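Local coordinates for calcium binding protein (Fasciola hepatica, PDB 5FX0) that probably binds calcium as a whole protein, this chain being its dynein light chain-like domain, which pairs with a second copy, at residues A[26-38]-A[51-63]. Numbering follows the deposited sequence.
Sequences RQVEVTEKFKSLV and VAQDMKNYMDEKY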
loop_
_atom_site.group_PDB
_atom_site.type_symbol
_atom_site.label_atom_id
_atom_site.label_comp_id
_atom_site.label_asym_id
_atom_site.label_seq_id
_atom_site.Cartn_x
_atom_site.Cartn_y
_atom_site.Cartn_z
ATOM N N ARG A 26 12.513 12.608 -12.496
ATOM C CA ARG A 26 12.449 11.557 -11.487
ATOM C C ARG A 26 11.459 10.463 -11.839
ATOM O O ARG A 26 11.745 9.295 -11.604
ATOM C CB ARG A 26 12.117 12.125 -10.135
ATOM C CG ARG A 26 13.239 12.963 -9.584
ATOM C CD ARG A 26 12.950 13.301 -8.140
ATOM N NE ARG A 26 13.817 14.352 -7.657
ATOM C CZ ARG A 26 13.804 14.818 -6.417
ATOM N NH1 ARG A 26 12.979 14.312 -5.505
ATOM N NH2 ARG A 26 14.643 15.791 -6.084
ATOM N N GLN A 27 10.310 10.837 -12.390
ATOM C CA GLN A 27 9.347 9.853 -12.890
ATOM C C GLN A 27 10.026 8.891 -13.839
ATOM O O GLN A 27 9.816 7.700 -13.735
ATOM C CB GLN A 27 8.164 10.493 -13.638
ATOM C CG GLN A 27 7.273 11.421 -12.822
ATOM C CD GLN A 27 6.316 12.209 -13.704
ATOM O OE1 GLN A 27 5.662 11.651 -14.585
ATOM N NE2 GLN A 27 6.209 13.491 -13.448
ATOM N N VAL A 28 10.826 9.410 -14.769
ATOM C CA VAL A 28 11.528 8.574 -15.740
ATOM C C VAL A 28 12.519 7.636 -15.025
ATOM O O VAL A 28 12.501 6.456 -15.286
ATOM C CB VAL A 28 12.231 9.417 -16.852
ATOM C CG1 VAL A 28 13.125 8.548 -17.753
ATOM C CG2 VAL A 28 11.194 10.137 -17.716
ATOM N N GLU A 29 13.347 8.149 -14.115
ATOM C CA GLU A 29 14.321 7.302 -13.386
ATOM C C GLU A 29 13.658 6.191 -12.585
ATOM O O GLU A 29 14.075 5.036 -12.647
ATOM C CB GLU A 29 15.144 8.116 -12.398
ATOM C CG GLU A 29 16.149 9.055 -13.021
ATOM C CD GLU A 29 16.993 9.777 -11.982
ATOM O OE1 GLU A 29 16.446 10.204 -10.930
ATOM O OE2 GLU A 29 18.214 9.927 -12.230
ATOM N N VAL A 30 12.633 6.559 -11.827
ATOM C CA VAL A 30 11.920 5.620 -10.982
ATOM C C VAL A 30 11.247 4.525 -11.812
ATOM O O VAL A 30 11.353 3.338 -11.471
ATOM C CB VAL A 30 10.877 6.345 -10.112
ATOM C CG1 VAL A 30 9.957 5.373 -9.396
ATOM C CG2 VAL A 30 11.579 7.227 -9.090
ATOM N N THR A 31 10.565 4.902 -12.896
ATOM C CA THR A 31 9.883 3.899 -13.723
ATOM C C THR A 31 10.864 2.995 -14.508
ATOM O O THR A 31 10.650 1.802 -14.565
ATOM C CB THR A 31 8.840 4.516 -14.662
ATOM O OG1 THR A 31 9.459 5.493 -15.475
ATOM C CG2 THR A 31 7.702 5.163 -13.888
ATOM N N GLU A 32 11.955 3.533 -15.050
ATOM C CA GLU A 32 12.964 2.680 -15.730
ATOM C C GLU A 32 13.609 1.674 -14.762
ATOM O O GLU A 32 13.771 0.498 -15.093
ATOM C CB GLU A 32 14.062 3.499 -16.406
ATOM C CG GLU A 32 13.601 4.520 -17.450
ATOM C CD GLU A 32 13.012 3.939 -18.727
ATOM O OE1 GLU A 32 12.955 2.696 -18.904
ATOM O OE2 GLU A 32 12.599 4.764 -19.579
ATOM N N LYS A 33 13.930 2.139 -13.556
ATOM C CA LYS A 33 14.383 1.260 -12.471
ATOM C C LYS A 33 13.389 0.138 -12.162
ATOM O O LYS A 33 13.776 -1.036 -12.072
ATOM C CB LYS A 33 14.684 2.063 -11.194
ATOM C CG LYS A 33 15.297 1.253 -10.063
ATOM C CD LYS A 33 16.747 0.921 -10.354
ATOM C CE LYS A 33 17.327 -0.122 -9.398
ATOM N NZ LYS A 33 18.350 -0.952 -10.104
ATOM N N PHE A 34 12.111 0.475 -12.015
ATOM C CA PHE A 34 11.119 -0.568 -11.772
ATOM C C PHE A 34 11.086 -1.607 -12.906
ATOM O O PHE A 34 10.983 -2.806 -12.651
ATOM C CB PHE A 34 9.738 0.019 -11.590
ATOM C CG PHE A 34 8.722 -0.969 -11.110
ATOM C CD1 PHE A 34 8.660 -1.311 -9.781
ATOM C CD2 PHE A 34 7.844 -1.565 -11.985
ATOM C CE1 PHE A 34 7.722 -2.214 -9.315
ATOM C CE2 PHE A 34 6.886 -2.461 -11.527
ATOM C CZ PHE A 34 6.825 -2.782 -10.189
ATOM N N LYS A 35 11.132 -1.114 -14.140
ATOM C CA LYS A 35 11.171 -1.940 -15.356
ATOM C C LYS A 35 12.317 -2.970 -15.283
ATOM O O LYS A 35 12.111 -4.153 -15.519
ATOM C CB LYS A 35 11.358 -1.032 -16.577
ATOM C CG LYS A 35 10.725 -1.486 -17.872
ATOM C CD LYS A 35 10.833 -0.375 -18.925
ATOM C CE LYS A 35 10.203 -0.753 -20.259
ATOM N NZ LYS A 35 11.063 -1.673 -21.052
ATOM N N SER A 36 13.514 -2.512 -14.938
ATOM C CA SER A 36 14.692 -3.389 -14.957
ATOM C C SER A 36 14.663 -4.352 -13.779
ATOM O O SER A 36 15.081 -5.503 -13.918
ATOM C CB SER A 36 16.002 -2.590 -14.957
ATOM O OG SER A 36 16.484 -2.403 -13.640
ATOM N N LEU A 37 14.167 -3.888 -12.629
ATOM C CA LEU A 37 14.055 -4.750 -11.460
ATOM C C LEU A 37 13.068 -5.886 -11.668
ATOM O O LEU A 37 13.352 -7.027 -11.273
ATOM C CB LEU A 37 13.691 -3.965 -10.206
ATOM C CG LEU A 37 14.745 -3.020 -9.630
ATOM C CD1 LEU A 37 14.145 -2.309 -8.434
ATOM C CD2 LEU A 37 16.004 -3.775 -9.219
ATOM N N VAL A 38 11.928 -5.592 -12.297
ATOM C CA VAL A 38 10.886 -6.606 -12.511
ATOM C C VAL A 38 11.314 -7.589 -13.599
ATOM O O VAL A 38 11.031 -8.769 -13.512
ATOM C CB VAL A 38 9.521 -5.971 -12.870
ATOM C CG1 VAL A 38 8.473 -7.024 -13.158
ATOM C CG2 VAL A 38 9.010 -5.100 -11.734
ATOM N N VAL A 51 11.643 -6.958 -5.131
ATOM C CA VAL A 51 11.493 -5.767 -5.979
ATOM C C VAL A 51 11.051 -4.567 -5.131
ATOM O O VAL A 51 11.634 -3.492 -5.267
ATOM C CB VAL A 51 10.520 -5.998 -7.148
ATOM C CG1 VAL A 51 10.297 -4.697 -7.921
ATOM C CG2 VAL A 51 11.042 -7.122 -8.061
ATOM N N ALA A 52 10.085 -4.760 -4.230
ATOM C CA ALA A 52 9.629 -3.663 -3.368
ATOM C C ALA A 52 10.767 -3.128 -2.483
ATOM O O ALA A 52 10.888 -1.912 -2.252
ATOM C CB ALA A 52 8.442 -4.093 -2.520
ATOM N N GLN A 53 11.617 -4.045 -2.033
ATOM C CA GLN A 53 12.770 -3.708 -1.192
ATOM C C GLN A 53 13.815 -2.906 -1.949
ATOM O O GLN A 53 14.230 -1.852 -1.480
ATOM C CB GLN A 53 13.407 -4.974 -0.617
ATOM C CG GLN A 53 14.370 -4.718 0.534
ATOM C CD GLN A 53 15.213 -5.934 0.878
ATOM O OE1 GLN A 53 16.318 -5.799 1.390
ATOM N NE2 GLN A 53 14.699 -7.126 0.592
ATOM N N ASP A 54 14.226 -3.397 -3.110
ATOM C CA ASP A 54 15.185 -2.666 -3.972
ATOM C C ASP A 54 14.689 -1.309 -4.490
ATOM O O ASP A 54 15.462 -0.352 -4.582
ATOM C CB ASP A 54 15.634 -3.540 -5.146
ATOM C CG ASP A 54 16.308 -4.839 -4.683
ATOM O OD1 ASP A 54 16.902 -4.853 -3.570
ATOM O OD2 ASP A 54 16.219 -5.850 -5.426
ATOM N N MET A 55 13.406 -1.210 -4.807
ATOM C CA MET A 55 12.848 0.096 -5.105
ATOM C C MET A 55 13.050 1.051 -3.922
ATOM O O MET A 55 13.543 2.163 -4.102
ATOM C CB MET A 55 11.362 0.017 -5.476
ATOM C CG MET A 55 11.100 -0.438 -6.881
ATOM S SD MET A 55 11.715 0.637 -8.186
ATOM C CE MET A 55 10.882 2.181 -7.820
ATOM N N LYS A 56 12.662 0.617 -2.729
ATOM C CA LYS A 56 12.768 1.467 -1.533
ATOM C C LYS A 56 14.213 1.898 -1.237
ATOM O O LYS A 56 14.441 3.042 -0.884
ATOM C CB LYS A 56 12.085 0.826 -0.309
ATOM C CG LYS A 56 12.978 0.696 0.917
ATOM C CD LYS A 56 12.254 0.994 2.208
ATOM C CE LYS A 56 13.230 1.388 3.310
ATOM N NZ LYS A 56 12.854 2.710 3.887
ATOM N N ASN A 57 15.161 0.976 -1.378
ATOM C CA ASN A 57 16.596 1.260 -1.184
ATOM C C ASN A 57 17.169 2.204 -2.245
ATOM O O ASN A 57 17.868 3.154 -1.898
ATOM C CB ASN A 57 17.419 -0.040 -1.156
ATOM C CG ASN A 57 17.089 -0.931 0.047
ATOM O OD1 ASN A 57 16.478 -0.499 1.009
ATOM N ND2 ASN A 57 17.484 -2.189 -0.028
ATOM N N TYR A 58 16.859 1.955 -3.521
ATOM C CA TYR A 58 17.295 2.834 -4.625
ATOM C C TYR A 58 16.854 4.285 -4.407
ATOM O O TYR A 58 17.620 5.223 -4.615
ATOM C CB TYR A 58 16.773 2.311 -5.971
ATOM C CG TYR A 58 16.913 3.254 -7.154
ATOM C CD1 TYR A 58 18.102 3.313 -7.904
ATOM C CD2 TYR A 58 15.841 4.068 -7.554
ATOM C CE1 TYR A 58 18.211 4.165 -8.999
ATOM C CE2 TYR A 58 15.946 4.926 -8.637
ATOM C CZ TYR A 58 17.121 4.965 -9.364
ATOM O OH TYR A 58 17.202 5.825 -10.436
ATOM N N MET A 59 15.624 4.457 -3.941
ATOM C CA MET A 59 15.079 5.777 -3.753
ATOM C C MET A 59 15.534 6.465 -2.490
ATOM O O MET A 59 15.652 7.677 -2.478
ATOM C CB MET A 59 13.574 5.697 -3.806
ATOM C CG MET A 59 13.141 5.228 -5.180
ATOM S SD MET A 59 11.485 5.763 -5.530
ATOM C CE MET A 59 10.584 4.699 -4.409
ATOM N N ASP A 60 15.735 5.703 -1.425
ATOM C CA ASP A 60 16.366 6.218 -0.205
ATOM C C ASP A 60 17.754 6.811 -0.570
ATOM O O ASP A 60 18.037 7.971 -0.293
ATOM C CB ASP A 60 16.495 5.102 0.881
ATOM C CG ASP A 60 15.177 4.834 1.674
ATOM O OD1 ASP A 60 14.215 5.623 1.641
ATOM O OD2 ASP A 60 15.101 3.808 2.371
ATOM N N GLU A 61 18.571 6.009 -1.240
ATOM C CA GLU A 61 19.923 6.405 -1.660
ATOM C C GLU A 61 19.956 7.588 -2.636
ATOM O O GLU A 61 20.815 8.462 -2.517
ATOM C CB GLU A 61 20.652 5.213 -2.292
ATOM C CG GLU A 61 20.981 4.085 -1.316
ATOM C CD GLU A 61 21.182 2.741 -2.006
ATOM O OE1 GLU A 61 21.538 2.718 -3.207
ATOM O OE2 GLU A 61 20.978 1.697 -1.344
ATOM N N LYS A 62 19.019 7.612 -3.584
ATOM C CA LYS A 62 19.003 8.603 -4.658
ATOM C C LYS A 62 18.194 9.878 -4.369
ATOM O O LYS A 62 18.498 10.915 -4.943
ATOM C CB LYS A 62 18.492 7.949 -5.941
ATOM C CG LYS A 62 18.796 8.749 -7.189
ATOM C CD LYS A 62 18.657 7.913 -8.445
ATOM C CE LYS A 62 19.189 8.666 -9.651
ATOM N NZ LYS A 62 20.659 8.893 -9.597
ATOM N N TYR A 63 17.163 9.802 -3.518
ATOM C CA TYR A 63 16.350 10.983 -3.159
ATOM C C TYR A 63 16.244 11.231 -1.655
ATOM O O TYR A 63 15.439 12.064 -1.220
ATOM C CB TYR A 63 14.926 10.893 -3.756
ATOM C CG TYR A 63 14.901 10.486 -5.218
ATOM C CD1 TYR A 63 15.512 11.272 -6.196
ATOM C CD2 TYR A 63 14.291 9.295 -5.615
ATOM C CE1 TYR A 63 15.520 10.878 -7.530
ATOM C CE2 TYR A 63 14.286 8.903 -6.937
ATOM C CZ TYR A 63 14.901 9.691 -7.891
ATOM O OH TYR A 63 14.890 9.257 -9.191
#
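M55 reaches from helix 51-63 as a knob into the hole formed by V30, K33, F34 and L37 of helix 26-38. Its chain is bent at chi2 and again at chi3, which folds the thioether back along the opposite helix: CE ends 3.7 Å from V30 CG1, while SD lies against L37 CD1 and the backbone CA of F34. The F34 ring takes this methionine at its edge: M55 CG packs in the ring plane 3.9 Å from F34 CD1, and M55 SD, also at the edge and 5.3 Å from the ring centroid, makes a Met-aromatic contact. Next to it, V51 CG1 touches F34 CE1 and V38 CG2, and L37 CD1 also rests on D54 CB. On the far side of M55, V30 CG2 touches both M59 SD and Y63 CE2.

The two helices run nearly antiparallel, 147° between their directions with axes 10.1 Å apart, as the helical pair that covers one side of the β-sheet in the dynein light chain fold. From the β-sheet, F90 meets F34 edge-to-face, I71 touches F34 and V51, and C69 reaches M55.

The aliphatic part of K33 lies across the face of the Y58 ring, with CG almost over its centre in a CH-pi contact, 3.8 Å from the centroid. R26 runs alongside Y63, whose CD1 sits over one face of the R26 guanidinium, the two planes 16° apart; R26 CD comes within 3.6 Å of Y63 CE1.

Among the polar contacts, Y63 OH donates to E29 OE1 at 2.5 Å, meeting the carboxylate on its anti side but out of its plane. The other oxygen, E29 OE2, has K62 CE nearer to it than K62 NZ, which leaves only a long salt bridge of 3.7 Å between OE2 and NZ.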